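Local atomic coordinates of fiber protein 2 (PDB entry 2VTW), a protein that probably gives the virion its first attachment to a host-cell receptor, as part of the trimeric capsid spike of which this chain is the C-terminal head domain. Residues M41-T46 / T195-R200; F103-N108 / N165-T170; V65-R70 / F179-N184; G145-R150 / F171-A176; N20-S25 / N120-A125. One frame throughout, in Å; residues are numbered along the deposited sequence.

Overall arrangement
From the N terminus, the chain opens contact 5 at 20-25, contact 1 at 41-46, contact 3 at 65-70 and contact 2 at 103-108. Residues 120-125 close contact 5, which therefore crosses contacts 1, 2 and 3. Contact 4 opens at 145-150 and closes at 171-176, just after 165-170 has closed contact 2, so these two also cross; both use strand 163-173. Contact 3 closes at 179-184 and encloses both, and contact 1, closing at 195-200, encloses contact 3. Contacts 1 and 4 pair strands of the sheet, contacts 2 and 5 bind loops to strands, and contact 3, across the chain's centre from contact 1, joins a short helix to a loop.

Contact 1 of 5, residues M41-T46 / T195-R200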
# COMPACT_ATOMS: atom_id res chain seq x y z
N MET A 41 2.20 11.12 -13.54
CA MET A 41 1.39 10.92 -14.74
C MET A 41 -0.07 10.61 -14.42
O MET A 41 -0.71 9.76 -15.06
CB MET A 41 2.03 9.85 -15.63
CG MET A 41 2.36 10.36 -17.04
SD MET A 41 2.31 9.11 -18.31
CE MET A 41 3.78 9.60 -19.22
N GLY A 42 -0.61 11.35 -13.44
CA GLY A 42 -2.02 11.23 -13.07
C GLY A 42 -2.36 10.30 -11.92
O GLY A 42 -3.53 10.10 -11.65
N MET A 43 -1.34 9.75 -11.24
CA MET A 43 -1.51 8.94 -10.02
C MET A 43 -0.89 9.67 -8.85
O MET A 43 0.30 10.01 -8.89
CB MET A 43 -0.84 7.56 -10.18
CG MET A 43 -1.24 6.53 -9.08
SD MET A 43 -2.96 5.97 -9.28
CE MET A 43 -2.83 5.05 -10.81
N LEU A 44 -1.68 9.89 -7.81
CA LEU A 44 -1.29 10.64 -6.64
C LEU A 44 -0.86 9.72 -5.50
O LEU A 44 -1.65 8.91 -5.02
CB LEU A 44 -2.48 11.49 -6.18
CG LEU A 44 -2.22 12.53 -5.08
CD1 LEU A 44 -1.22 13.66 -5.59
CD2 LEU A 44 -3.54 13.09 -4.61
N THR A 45 0.38 9.89 -5.04
CA THR A 45 0.90 9.20 -3.85
C THR A 45 1.14 10.27 -2.78
O THR A 45 1.84 11.23 -3.04
CB THR A 45 2.23 8.47 -4.12
OG1 THR A 45 2.03 7.45 -5.09
CG2 THR A 45 2.77 7.85 -2.84
N THR A 46 0.52 10.07 -1.62
CA THR A 46 0.55 10.96 -0.49
C THR A 46 1.20 10.26 0.71
O THR A 46 0.70 9.23 1.18
CB THR A 46 -0.91 11.36 -0.12
OG1 THR A 46 -1.47 12.15 -1.19
CG2 THR A 46 -0.98 12.14 1.21
N THR A 195 -2.42 5.98 -1.98
CA THR A 195 -2.37 6.15 -3.43
C THR A 195 -3.79 6.24 -4.00
O THR A 195 -4.71 5.53 -3.59
CB THR A 195 -1.54 5.03 -4.13
OG1 THR A 195 -0.21 5.02 -3.62
CG2 THR A 195 -1.45 5.24 -5.64
N CYS A 196 -3.96 7.17 -4.94
CA CYS A 196 -5.23 7.32 -5.64
C CYS A 196 -4.99 8.02 -6.97
O CYS A 196 -3.92 8.61 -7.17
CB CYS A 196 -6.28 8.06 -4.79
SG CYS A 196 -5.97 9.82 -4.48
N PRO A 197 -5.94 7.88 -7.90
CA PRO A 197 -5.92 8.67 -9.10
C PRO A 197 -6.03 10.16 -8.82
O PRO A 197 -6.83 10.59 -8.01
CB PRO A 197 -7.15 8.17 -9.87
CG PRO A 197 -7.37 6.78 -9.35
CD PRO A 197 -7.07 6.92 -7.91
N ALA A 198 -5.18 10.91 -9.52
CA ALA A 198 -5.22 12.36 -9.56
C ALA A 198 -6.20 12.80 -10.64
O ALA A 198 -6.36 12.11 -11.63
CB ALA A 198 -3.82 12.88 -9.90
N ALA A 199 -6.82 13.97 -10.45
CA ALA A 199 -7.68 14.62 -11.48
C ALA A 199 -6.97 14.81 -12.80
O ALA A 199 -7.57 14.70 -13.85
CB ALA A 199 -8.20 15.96 -10.97
N ARG A 200 -5.67 15.05 -12.78
CA ARG A 200 -4.94 15.28 -14.04
C ARG A 200 -3.46 14.99 -13.86
O ARG A 200 -2.98 14.96 -12.74
CB ARG A 200 -5.11 16.76 -14.47
CG ARG A 200 -4.67 17.75 -13.41
CD ARG A 200 -5.09 19.15 -13.71
NE ARG A 200 -6.54 19.30 -13.69
CZ ARG A 200 -7.30 19.39 -12.61
NH1 ARG A 200 -6.80 19.38 -11.38
NH2 ARG A 200 -8.59 19.54 -12.76
O HOH W 1 2.12 4.64 -4.94
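Leu44 and Cys196 form the hydrogen-bonded antiparallel pair at the start of strand 43-53 and the end of strand 185-197. Leu44 N donates to Cys196 O at 2.7 Å, and Cys196 N returns the bond to Leu44 O at 2.9 Å. A third bond, from Ala198 N to Gly42 O at 2.8 Å, carries the pairing past the regular strands. At Gly42's backbone angles a beta carbon would press on the carbonyl oxygen of the preceding residue.

The apolar contacts fall on both faces of the sheet. On the face of Leu44 and Cys196, Leu44 CD2 rests 4.1 Å from Cys196 SG while Leu44 CB meets the methyl of Ala198. Met43 places CG anti to its backbone N (chi1 -167°) and then bends twice. The Met43 and Thr195 side chains cross at about a right angle, with Met43 CG 3.7 Å from Thr195 CG2. In the trimer, Met43 also packs on Ser47 and Thr195 on Val193 of a second subunit.

Among the polar contacts, Met43 SD rests against the backbone, 3.5 Å from Cys196 O. Thr45 and Thr195 each hold OG1 beside the backbone N, on the same face of the sheet, and one water lies 2.8 Å from Thr45 OG1 and 2.7 Å from Thr195 OG1. Arg200 NH1 has partners outside the two segments, in a salt bridge with Glu104 and a bond to Thr101 O.

Backbone bonds thus fix the register, Met43 and Thr195 pack together and against a second subunit, and a water bridges two hydroxyls that are not hydrogen-bonded to each other.

Contact 2 of 5, residues F103-N108 / N165-T170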
# COMPACT_ATOMS: atom_id res chain seq x y z
N PHE A 103 -2.17 18.27 -7.58
CA PHE A 103 -2.33 17.41 -6.41
C PHE A 103 -3.77 17.21 -5.97
O PHE A 103 -4.04 16.62 -4.92
CB PHE A 103 -1.42 17.93 -5.28
CG PHE A 103 -0.04 18.07 -5.74
CD1 PHE A 103 0.80 16.95 -5.83
CD2 PHE A 103 0.41 19.28 -6.24
CE1 PHE A 103 2.07 17.08 -6.34
CE2 PHE A 103 1.69 19.40 -6.77
CZ PHE A 103 2.52 18.29 -6.82
N GLU A 104 -4.70 17.66 -6.82
CA GLU A 104 -6.10 17.41 -6.62
C GLU A 104 -6.38 15.95 -6.97
O GLU A 104 -6.03 15.50 -8.05
CB GLU A 104 -6.94 18.29 -7.53
CG GLU A 104 -8.44 18.19 -7.29
CD GLU A 104 -9.27 18.91 -8.36
OE1 GLU A 104 -8.70 19.70 -9.16
OE2 GLU A 104 -10.51 18.69 -8.36
N PRO A 105 -7.02 15.23 -6.04
CA PRO A 105 -7.42 13.85 -6.36
C PRO A 105 -8.62 13.82 -7.30
O PRO A 105 -9.47 14.73 -7.25
CB PRO A 105 -7.79 13.30 -5.00
CG PRO A 105 -8.30 14.53 -4.24
CD PRO A 105 -7.40 15.62 -4.68
N ALA A 106 -8.69 12.80 -8.15
CA ALA A 106 -9.84 12.63 -9.03
C ALA A 106 -11.11 12.45 -8.24
O ALA A 106 -11.10 12.02 -7.09
CB ALA A 106 -9.61 11.44 -10.03
N ARG A 107 -12.23 12.81 -8.85
CA ARG A 107 -13.54 12.57 -8.27
C ARG A 107 -13.59 11.09 -7.94
O ARG A 107 -13.15 10.29 -8.75
CB ARG A 107 -14.63 12.89 -9.32
CG ARG A 107 -16.10 12.94 -8.82
CD ARG A 107 -17.14 12.78 -10.01
NE ARG A 107 -17.82 11.45 -9.97
CZ ARG A 107 -17.94 10.59 -10.98
NH1 ARG A 107 -17.48 10.86 -12.20
NH2 ARG A 107 -18.56 9.44 -10.79
N ASN A 108 -14.14 10.77 -6.79
CA ASN A 108 -14.30 9.40 -6.32
C ASN A 108 -15.62 8.81 -6.84
O ASN A 108 -16.71 9.16 -6.35
CB ASN A 108 -14.23 9.38 -4.79
CG ASN A 108 -14.21 7.98 -4.23
OD1 ASN A 108 -14.27 7.00 -4.98
ND2 ASN A 108 -14.09 7.87 -2.91
N ASN A 165 -12.92 18.15 -4.14
CA ASN A 165 -12.45 16.79 -3.80
C ASN A 165 -11.14 16.84 -3.01
O ASN A 165 -10.11 17.31 -3.49
CB ASN A 165 -12.31 15.94 -5.05
CG ASN A 165 -13.63 15.73 -5.78
OD1 ASN A 165 -14.69 15.52 -5.19
ND2 ASN A 165 -13.56 15.80 -7.09
N LEU A 166 -11.22 16.38 -1.76
CA LEU A 166 -10.11 16.28 -0.83
C LEU A 166 -9.95 14.82 -0.36
O LEU A 166 -10.86 14.01 -0.57
CB LEU A 166 -10.36 17.16 0.40
CG LEU A 166 -10.06 18.69 0.27
CD1 LEU A 166 -10.98 19.37 -0.75
CD2 LEU A 166 -10.17 19.33 1.66
N ILE A 167 -8.83 14.51 0.31
CA ILE A 167 -8.62 13.21 0.96
C ILE A 167 -8.84 13.29 2.49
O ILE A 167 -8.12 14.00 3.16
CB ILE A 167 -7.18 12.63 0.69
CG1 ILE A 167 -6.76 12.83 -0.77
CG2 ILE A 167 -7.13 11.11 1.13
CD1 ILE A 167 -5.28 12.68 -1.07
N ALA A 168 -9.81 12.55 3.01
CA ALA A 168 -10.02 12.41 4.44
C ALA A 168 -9.23 11.19 4.96
O ALA A 168 -9.33 10.09 4.39
CB ALA A 168 -11.50 12.24 4.76
N PHE A 169 -8.43 11.42 6.00
CA PHE A 169 -7.70 10.37 6.73
C PHE A 169 -8.30 10.30 8.11
O PHE A 169 -8.18 11.26 8.86
CB PHE A 169 -6.23 10.72 6.90
CG PHE A 169 -5.42 10.67 5.64
CD1 PHE A 169 -4.51 9.65 5.43
CD2 PHE A 169 -5.51 11.67 4.69
CE1 PHE A 169 -3.74 9.61 4.29
CE2 PHE A 169 -4.74 11.63 3.52
CZ PHE A 169 -3.86 10.61 3.31
N THR A 170 -8.97 9.21 8.46
CA THR A 170 -9.48 9.05 9.82
C THR A 170 -8.65 8.02 10.57
O THR A 170 -8.56 6.84 10.17
CB THR A 170 -10.99 8.75 9.88
OG1 THR A 170 -11.74 9.81 9.25
CG2 THR A 170 -11.45 8.63 11.33
O HOH W 2 -12.49 19.27 -6.89
O HOH W 3 -11.33 16.31 -8.43
O HOH W 4 -15.01 12.83 -4.91
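Asn165, near the start of strand 163-173, turns its amide onto the loop at Arg107, bringing ND2 within 3.4 Å of Arg107 CA. With CG beside the backbone N and anti to the carbonyl carbon (chi1 -63°), the side chain lies next to that of Arg107, both pointing the same way, their amide and guanidinium planes 56° apart. Arg107 starts with CG anti to its own backbone N, so that CB and CG run alongside Asn165 ND2, and the chain bends only at chi3 (108°). The arginine also packs on Ile12 of a second subunit.

Pro105 CG abuts Asn165 O at 3.4 Å and makes the apolar contact with Ile167 CG1 at 4.2 Å, the branch that Ile167 holds beside its own backbone N.

No direct hydrogen bond joins the two segments; three waters supply the polar links. One accepts from Asn165 ND2 at 2.7 Å and donates to Pro105 O and Glu104 OE2. A second links that carboxylate oxygen, whose partner OE1 is engaged by Arg200, to Asn165 N. A third donates to Asn165 OD1 at 2.7 Å and accepts from Asn108 N. Both ends of the asparagine amide are thereby hydrated and oriented. Backbone bonds of Glu104 and Ala106 hold the loop beside residues 197-199.

This is a water-mediated docking of an irregular loop across the end of a strand, in the mainly antiparallel beta fold of the fibre head.

Contact 3 of 5, residues V65-R70 / F179-N184; sequences VNENAR and FNPTVN
An Asx turn within a type I beta turn, Asn180 to Val183, shapes the loop that meets the end of helix 64-67, with Phe179, Asn180 and Pro181 all touching Glu67 or its neighbours. Asn180 puts CG anti to its backbone N (chi1 180°), and its OD1 accepts both from Thr182 N, at 2.9 Å and in the carbonyl plane, and from Thr182 OG1. This double grip fixes the amide's rotation.

Glu67 is the hub on the helix side. Its CA-H points at Phe179 O in a nearly straight contact (CA to O 3.4 Å, angle at H 164°). The Glu67 side chain crosses Pro181 at about a right angle, with Glu67 CG 3.6 Å from Pro181 CD. Glu67 OE1 also approaches Asn180 ND2 to 3.4 Å; the carboxylate and amide planes are 66° apart, and the pair is not hydrogen-bonded because its angle is poor. Glu67 OE2 instead accepts from Gly63 N.

Phe179 directs its ring edge at the helix exit: CD2 lies 3.3 Å from Ala69 O, which sits in the ring plane, and the Ala69 methyl is close by. Beyond the contact the ring meets Phe29 edge-to-face. Between the backbones a single water donates to Glu67 O at 2.7 Å and to Ala69 O at 2.8 Å, and accepts a longer bond of 3.2 Å from Phe179 N.

The helix exit is consequently tied to the loop without any direct conventional hydrogen bond: C-H groups facing carbonyl oxygens, apolar contacts and one shared water make the join.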
# COMPACT_ATOMS: atom_id res chain seq x y z
N VAL A 65 -18.38 11.23 26.92
CA VAL A 65 -18.47 11.27 25.45
C VAL A 65 -17.28 11.98 24.79
O VAL A 65 -16.89 11.60 23.69
CB VAL A 65 -19.83 11.89 24.96
CG1 VAL A 65 -19.85 13.42 25.17
CG2 VAL A 65 -20.08 11.52 23.48
N ASN A 66 -16.70 12.98 25.45
CA ASN A 66 -15.56 13.72 24.89
C ASN A 66 -14.19 13.07 25.11
O ASN A 66 -13.33 13.10 24.22
CB ASN A 66 -15.52 15.13 25.45
CG ASN A 66 -16.69 15.96 25.01
OD1 ASN A 66 -16.75 16.40 23.85
ND2 ASN A 66 -17.64 16.17 25.91
N GLU A 67 -14.01 12.51 26.31
CA GLU A 67 -12.73 11.90 26.72
C GLU A 67 -12.51 10.51 26.11
O GLU A 67 -11.37 10.08 25.98
CB GLU A 67 -12.69 11.75 28.25
CG GLU A 67 -12.75 13.04 29.04
CD GLU A 67 -13.09 12.81 30.52
OE1 GLU A 67 -12.82 11.70 31.06
OE2 GLU A 67 -13.65 13.74 31.16
N ASN A 68 -13.59 9.83 25.78
CA ASN A 68 -13.54 8.45 25.28
C ASN A 68 -13.54 8.33 23.75
O ASN A 68 -13.69 7.22 23.22
CB ASN A 68 -14.72 7.64 25.83
CG ASN A 68 -14.67 7.47 27.35
OD1 ASN A 68 -13.68 7.82 28.00
ND2 ASN A 68 -15.74 6.91 27.91
N ALA A 69 -13.38 9.45 23.04
CA ALA A 69 -13.32 9.46 21.58
C ALA A 69 -12.01 8.78 21.17
O ALA A 69 -10.96 9.09 21.74
CB ALA A 69 -13.39 10.89 21.05
N ARG A 70 -12.08 7.83 20.23
CA ARG A 70 -10.89 7.14 19.72
C ARG A 70 -10.47 7.56 18.29
O ARG A 70 -9.32 7.33 17.89
CB ARG A 70 -11.10 5.63 19.81
CG ARG A 70 -11.14 5.12 21.25
CD ARG A 70 -11.26 3.62 21.37
NE ARG A 70 -12.54 3.08 20.89
CZ ARG A 70 -12.73 2.36 19.77
NH1 ARG A 70 -11.73 2.07 18.92
NH2 ARG A 70 -13.94 1.92 19.47
N PHE A 179 -7.69 12.15 24.10
CA PHE A 179 -8.67 13.21 24.39
C PHE A 179 -9.16 13.25 25.84
O PHE A 179 -10.09 13.98 26.17
CB PHE A 179 -9.83 13.09 23.39
CG PHE A 179 -9.37 13.11 21.96
CD1 PHE A 179 -8.76 14.25 21.45
CD2 PHE A 179 -9.46 11.97 21.16
CE1 PHE A 179 -8.29 14.28 20.17
CE2 PHE A 179 -9.00 12.00 19.87
CZ PHE A 179 -8.40 13.15 19.37
N ASN A 180 -8.51 12.45 26.69
CA ASN A 180 -8.76 12.45 28.13
C ASN A 180 -7.75 13.40 28.78
O ASN A 180 -6.54 13.16 28.71
CB ASN A 180 -8.66 11.04 28.70
CG ASN A 180 -8.90 10.98 30.19
OD1 ASN A 180 -8.27 11.70 30.95
ND2 ASN A 180 -9.82 10.11 30.63
N PRO A 181 -8.24 14.49 29.41
CA PRO A 181 -7.36 15.57 29.92
C PRO A 181 -6.41 15.15 31.06
O PRO A 181 -5.45 15.88 31.35
CB PRO A 181 -8.34 16.66 30.40
CG PRO A 181 -9.65 15.95 30.63
CD PRO A 181 -9.67 14.76 29.68
N THR A 182 -6.64 13.99 31.67
CA THR A 182 -5.74 13.50 32.73
C THR A 182 -4.56 12.71 32.16
O THR A 182 -3.58 12.47 32.88
CB THR A 182 -6.51 12.68 33.78
OG1 THR A 182 -6.95 11.44 33.22
CG2 THR A 182 -7.73 13.47 34.28
N VAL A 183 -4.63 12.34 30.87
CA VAL A 183 -3.56 11.60 30.18
C VAL A 183 -2.66 12.54 29.42
O VAL A 183 -3.15 13.38 28.68
CB VAL A 183 -4.14 10.59 29.18
CG1 VAL A 183 -3.03 9.96 28.33
CG2 VAL A 183 -4.94 9.53 29.92
N ASN A 184 -1.36 12.39 29.57
CA ASN A 184 -0.40 13.31 28.97
C ASN A 184 0.71 12.62 28.20
O ASN A 184 1.00 11.45 28.43
CB ASN A 184 0.20 14.19 30.07
CG ASN A 184 -0.77 15.26 30.55
OD1 ASN A 184 -1.26 15.21 31.69
ND2 ASN A 184 -1.07 16.23 29.67
O HOH W 5 -9.53 9.56 24.14

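Contact 4 of 5, residues G145-R150 / F171-A176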
# COMPACT_ATOMS: atom_id res chain seq x y z
N GLY A 145 -2.65 2.55 21.78
CA GLY A 145 -2.53 1.26 21.09
C GLY A 145 -2.20 1.49 19.60
O GLY A 145 -1.71 2.54 19.21
N SER A 146 -2.45 0.47 18.78
CA SER A 146 -2.32 0.60 17.32
C SER A 146 -3.46 1.48 16.77
O SER A 146 -4.51 1.61 17.37
CB SER A 146 -2.33 -0.77 16.62
OG SER A 146 -1.06 -1.40 16.77
N ILE A 147 -3.21 2.06 15.60
CA ILE A 147 -4.12 3.01 14.95
C ILE A 147 -4.28 2.54 13.50
O ILE A 147 -3.32 2.43 12.77
CB ILE A 147 -3.54 4.47 14.96
CG1 ILE A 147 -3.38 5.01 16.38
CG2 ILE A 147 -4.41 5.40 14.15
CD1 ILE A 147 -2.63 6.36 16.47
N ASP A 148 -5.51 2.23 13.11
CA ASP A 148 -5.82 1.99 11.71
C ASP A 148 -6.21 3.33 11.11
O ASP A 148 -6.83 4.16 11.80
CB ASP A 148 -6.99 1.05 11.59
CG ASP A 148 -6.66 -0.36 12.06
OD1 ASP A 148 -5.48 -0.77 11.92
OD2 ASP A 148 -7.59 -1.04 12.52
N VAL A 149 -5.85 3.54 9.85
CA VAL A 149 -6.25 4.74 9.12
C VAL A 149 -7.12 4.38 7.90
O VAL A 149 -6.68 3.63 7.01
CB VAL A 149 -5.02 5.54 8.66
CG1 VAL A 149 -5.45 6.91 8.13
CG2 VAL A 149 -4.00 5.69 9.81
N ARG A 150 -8.36 4.88 7.90
CA ARG A 150 -9.23 4.83 6.71
C ARG A 150 -8.96 6.03 5.81
O ARG A 150 -8.90 7.16 6.27
CB ARG A 150 -10.69 4.82 7.13
CG ARG A 150 -11.68 4.62 5.96
CD ARG A 150 -11.69 3.21 5.49
NE ARG A 150 -12.21 2.30 6.50
CZ ARG A 150 -12.36 0.99 6.33
NH1 ARG A 150 -12.00 0.40 5.21
NH2 ARG A 150 -12.87 0.26 7.32
N PHE A 171 -8.02 8.49 11.64
CA PHE A 171 -7.14 7.70 12.49
C PHE A 171 -7.98 7.06 13.57
O PHE A 171 -8.63 7.75 14.34
CB PHE A 171 -6.06 8.59 13.10
CG PHE A 171 -5.14 9.18 12.06
CD1 PHE A 171 -3.87 8.67 11.89
CD2 PHE A 171 -5.54 10.23 11.25
CE1 PHE A 171 -3.01 9.19 10.93
CE2 PHE A 171 -4.69 10.76 10.28
CZ PHE A 171 -3.43 10.26 10.12
N GLN A 172 -7.97 5.73 13.61
CA GLN A 172 -8.83 4.98 14.49
C GLN A 172 -7.99 4.27 15.56
O GLN A 172 -7.42 3.19 15.31
CB GLN A 172 -9.65 3.99 13.67
CG GLN A 172 -10.27 4.65 12.41
CD GLN A 172 -11.19 3.75 11.63
OE1 GLN A 172 -12.05 4.23 10.88
NE2 GLN A 172 -11.05 2.44 11.81
N CYS A 173 -7.90 4.91 16.73
CA CYS A 173 -7.12 4.40 17.88
C CYS A 173 -7.77 3.19 18.51
O CYS A 173 -9.01 3.16 18.70
CB CYS A 173 -6.96 5.47 18.96
SG CYS A 173 -5.99 6.90 18.49
N ALA A 174 -6.96 2.19 18.87
CA ALA A 174 -7.49 0.98 19.53
C ALA A 174 -7.99 1.28 20.95
O ALA A 174 -8.96 0.66 21.41
CB ALA A 174 -6.43 -0.13 19.56
N SER A 175 -7.33 2.25 21.61
CA SER A 175 -7.61 2.65 23.00
C SER A 175 -7.86 4.14 23.15
O SER A 175 -7.22 4.96 22.47
CB SER A 175 -6.42 2.31 23.92
OG SER A 175 -6.25 0.91 24.01
N ALA A 176 -8.74 4.48 24.08
CA ALA A 176 -9.02 5.87 24.44
C ALA A 176 -7.83 6.48 25.20
O ALA A 176 -7.11 5.78 25.91
CB ALA A 176 -10.33 5.97 25.25
O HOH W 6 -10.02 0.39 13.88
O HOH W 7 -13.73 3.59 8.78
O HOH W 8 -13.01 0.86 10.20
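Val149 and Phe171 meet face-on: Val149 CG1 sits over the centre of the Phe171 ring, 4.2 Å from the centroid and only 5° off the ring normal, a CH-pi contact. Val149 holds CG1 anti to its backbone N (chi1 -170°), while its CG2 touches Phe171 CD1 at 3.6 Å. On the same side of the sheet, Ile147 CG2 lies at the ring edge, 3.7 Å from Phe171 CB, and Ile147 CG1 lies 3.9 Å from Cys173 SG.

The backbones that place these groups are bonded antiparallel. Gln172 N donates to Asp148 O at 2.7 Å, Asp148 N to Gln172 O at 3.1 Å, and Ala174 N to Ser146 O at 2.9 Å. The last bond extends the pairing to the loop before the strand, where Gly145 has a positive phi, readily adopted by a residue without a side chain.

The other face is polar. The extended Gln172 side chain passes over Asp148 O and reaches a set of waters: one joins its NE2 to Asp148 OD2, another its OE1 to Arg150 NE, and a third accepts from both NE2 and Arg150 NH2. A second shell steadies these partners, since Asp148 OD1 bonds to Ser133 OG and Arg150 NH1 to Gly129 O. Arg150 also packs on Tyr134 of a second subunit.

Within the sheet, the hairpin of strands 147-157 and 163-173 is flanked by strand 129-140 beside the former and strand 71-76 beside the latter, where Phe171 stacks on Phe72; Ile189 of strand 185-197 packs against both Ile147 and Phe171.

Contact 5 of 5, residues N20-S25 / N120-A125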
# COMPACT_ATOMS: atom_id res chain seq x y z
N ASN A 20 -5.38 21.71 12.01
CA ASN A 20 -6.67 21.72 12.70
C ASN A 20 -7.35 20.38 12.49
O ASN A 20 -7.97 20.15 11.44
CB ASN A 20 -7.59 22.83 12.17
CG ASN A 20 -7.06 24.22 12.42
OD1 ASN A 20 -6.41 24.48 13.42
ND2 ASN A 20 -7.34 25.13 11.49
N PHE A 21 -7.25 19.49 13.48
CA PHE A 21 -7.81 18.16 13.37
C PHE A 21 -9.02 18.08 14.27
O PHE A 21 -9.18 18.89 15.18
CB PHE A 21 -6.73 17.12 13.74
CG PHE A 21 -5.40 17.32 13.02
CD1 PHE A 21 -5.35 17.83 11.73
CD2 PHE A 21 -4.20 16.96 13.63
CE1 PHE A 21 -4.14 18.04 11.08
CE2 PHE A 21 -2.99 17.14 12.97
CZ PHE A 21 -2.96 17.68 11.68
N VAL A 22 -9.89 17.11 14.03
CA VAL A 22 -11.10 17.02 14.82
C VAL A 22 -11.36 15.59 15.29
O VAL A 22 -11.22 14.65 14.51
CB VAL A 22 -12.32 17.53 14.02
CG1 VAL A 22 -13.55 17.59 14.90
CG2 VAL A 22 -12.02 18.88 13.40
N SER A 23 -11.75 15.46 16.56
CA SER A 23 -12.06 14.18 17.18
C SER A 23 -13.47 13.73 16.82
O SER A 23 -14.31 14.56 16.45
CB SER A 23 -11.95 14.29 18.71
OG SER A 23 -13.23 14.54 19.31
N SER A 24 -13.74 12.44 16.97
CA SER A 24 -15.07 11.90 16.64
C SER A 24 -16.21 12.46 17.50
O SER A 24 -17.39 12.21 17.20
CB SER A 24 -15.07 10.37 16.71
OG SER A 24 -14.65 9.90 17.97
N SER A 25 -15.85 13.20 18.55
CA SER A 25 -16.85 13.87 19.42
C SER A 25 -17.02 15.36 19.08
O SER A 25 -17.67 16.10 19.82
CB SER A 25 -16.50 13.69 20.89
OG SER A 25 -16.91 12.39 21.31
N ASN A 120 -21.67 23.23 9.97
CA ASN A 120 -20.76 23.32 11.13
C ASN A 120 -20.82 22.13 12.13
O ASN A 120 -20.96 22.31 13.35
CB ASN A 120 -20.94 24.68 11.84
CG ASN A 120 -20.38 25.87 11.00
OD1 ASN A 120 -21.12 26.53 10.24
ND2 ASN A 120 -19.08 26.14 11.15
N ILE A 121 -20.75 20.91 11.57
CA ILE A 121 -20.35 19.70 12.29
C ILE A 121 -18.92 19.51 11.77
O ILE A 121 -18.73 19.20 10.60
CB ILE A 121 -21.26 18.50 11.92
CG1 ILE A 121 -22.75 18.87 12.08
CG2 ILE A 121 -20.93 17.25 12.76
CD1 ILE A 121 -23.72 17.84 11.47
N PRO A 122 -17.90 19.79 12.61
CA PRO A 122 -16.55 19.80 12.05
C PRO A 122 -15.89 18.42 11.88
O PRO A 122 -14.85 18.35 11.23
CB PRO A 122 -15.78 20.65 13.06
CG PRO A 122 -16.45 20.38 14.34
CD PRO A 122 -17.90 20.11 14.04
N TYR A 123 -16.46 17.36 12.46
CA TYR A 123 -15.94 16.00 12.28
C TYR A 123 -16.63 15.23 11.14
O TYR A 123 -17.86 15.04 11.12
CB TYR A 123 -16.04 15.18 13.57
CG TYR A 123 -15.65 13.73 13.42
CD1 TYR A 123 -14.31 13.36 13.31
CD2 TYR A 123 -16.61 12.73 13.41
CE1 TYR A 123 -13.94 12.00 13.20
CE2 TYR A 123 -16.26 11.37 13.29
CZ TYR A 123 -14.92 11.02 13.18
OH TYR A 123 -14.58 9.70 13.07
N TYR A 124 -15.80 14.76 10.20
CA TYR A 124 -16.24 13.82 9.18
C TYR A 124 -15.48 12.48 9.36
O TYR A 124 -14.25 12.47 9.42
CB TYR A 124 -15.95 14.41 7.81
CG TYR A 124 -16.40 13.51 6.67
CD1 TYR A 124 -17.72 13.50 6.25
CD2 TYR A 124 -15.50 12.69 6.00
CE1 TYR A 124 -18.14 12.69 5.22
CE2 TYR A 124 -15.92 11.87 4.96
CZ TYR A 124 -17.24 11.88 4.59
OH TYR A 124 -17.69 11.09 3.57
N ALA A 125 -16.23 11.38 9.44
CA ALA A 125 -15.68 10.01 9.52
C ALA A 125 -15.41 9.45 8.12
O ALA A 125 -16.34 9.10 7.40
CB ALA A 125 -16.66 9.08 10.25
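Val22 and Tyr123 bring the two backbones closest, their CA atoms 5.6 Å apart, where the end of strand 4-23 passes an irregular loop. No hydrogen bond crosses between them. Just after Val22 the chain turns: Ser23 OG accepts from Ser25 N at 3.0 Å, an ST turn; Ser24, within it, lies over the Tyr123 ring.

There Ser24 CA stands 3.4 Å from the centroid of the Tyr123 ring and 4° off its normal, a close CH-pi contact. The opposite ring face has Ala125 N above it, offset toward the rim, so the ring is sandwiched between strand end and loop. Val22 O lies at the ring edge, 3.6 Å from Tyr123 CD1.

Val22 packs against both Tyr123 and Pro122: its CG1 touches Tyr123 CB at 3.7 Å and Pro122 CG at 4.1 Å, and its CG2 rests 3.6 Å from Pro122 O. Tyr123 also packs on Tyr71 and Thr73.

Dispersion and C-H contacts therefore carry the join of strand and loop at this surface. No hydrogen bond joins the two segments themselves; Asn26 OD1, just beyond, accepts from Tyr123 N.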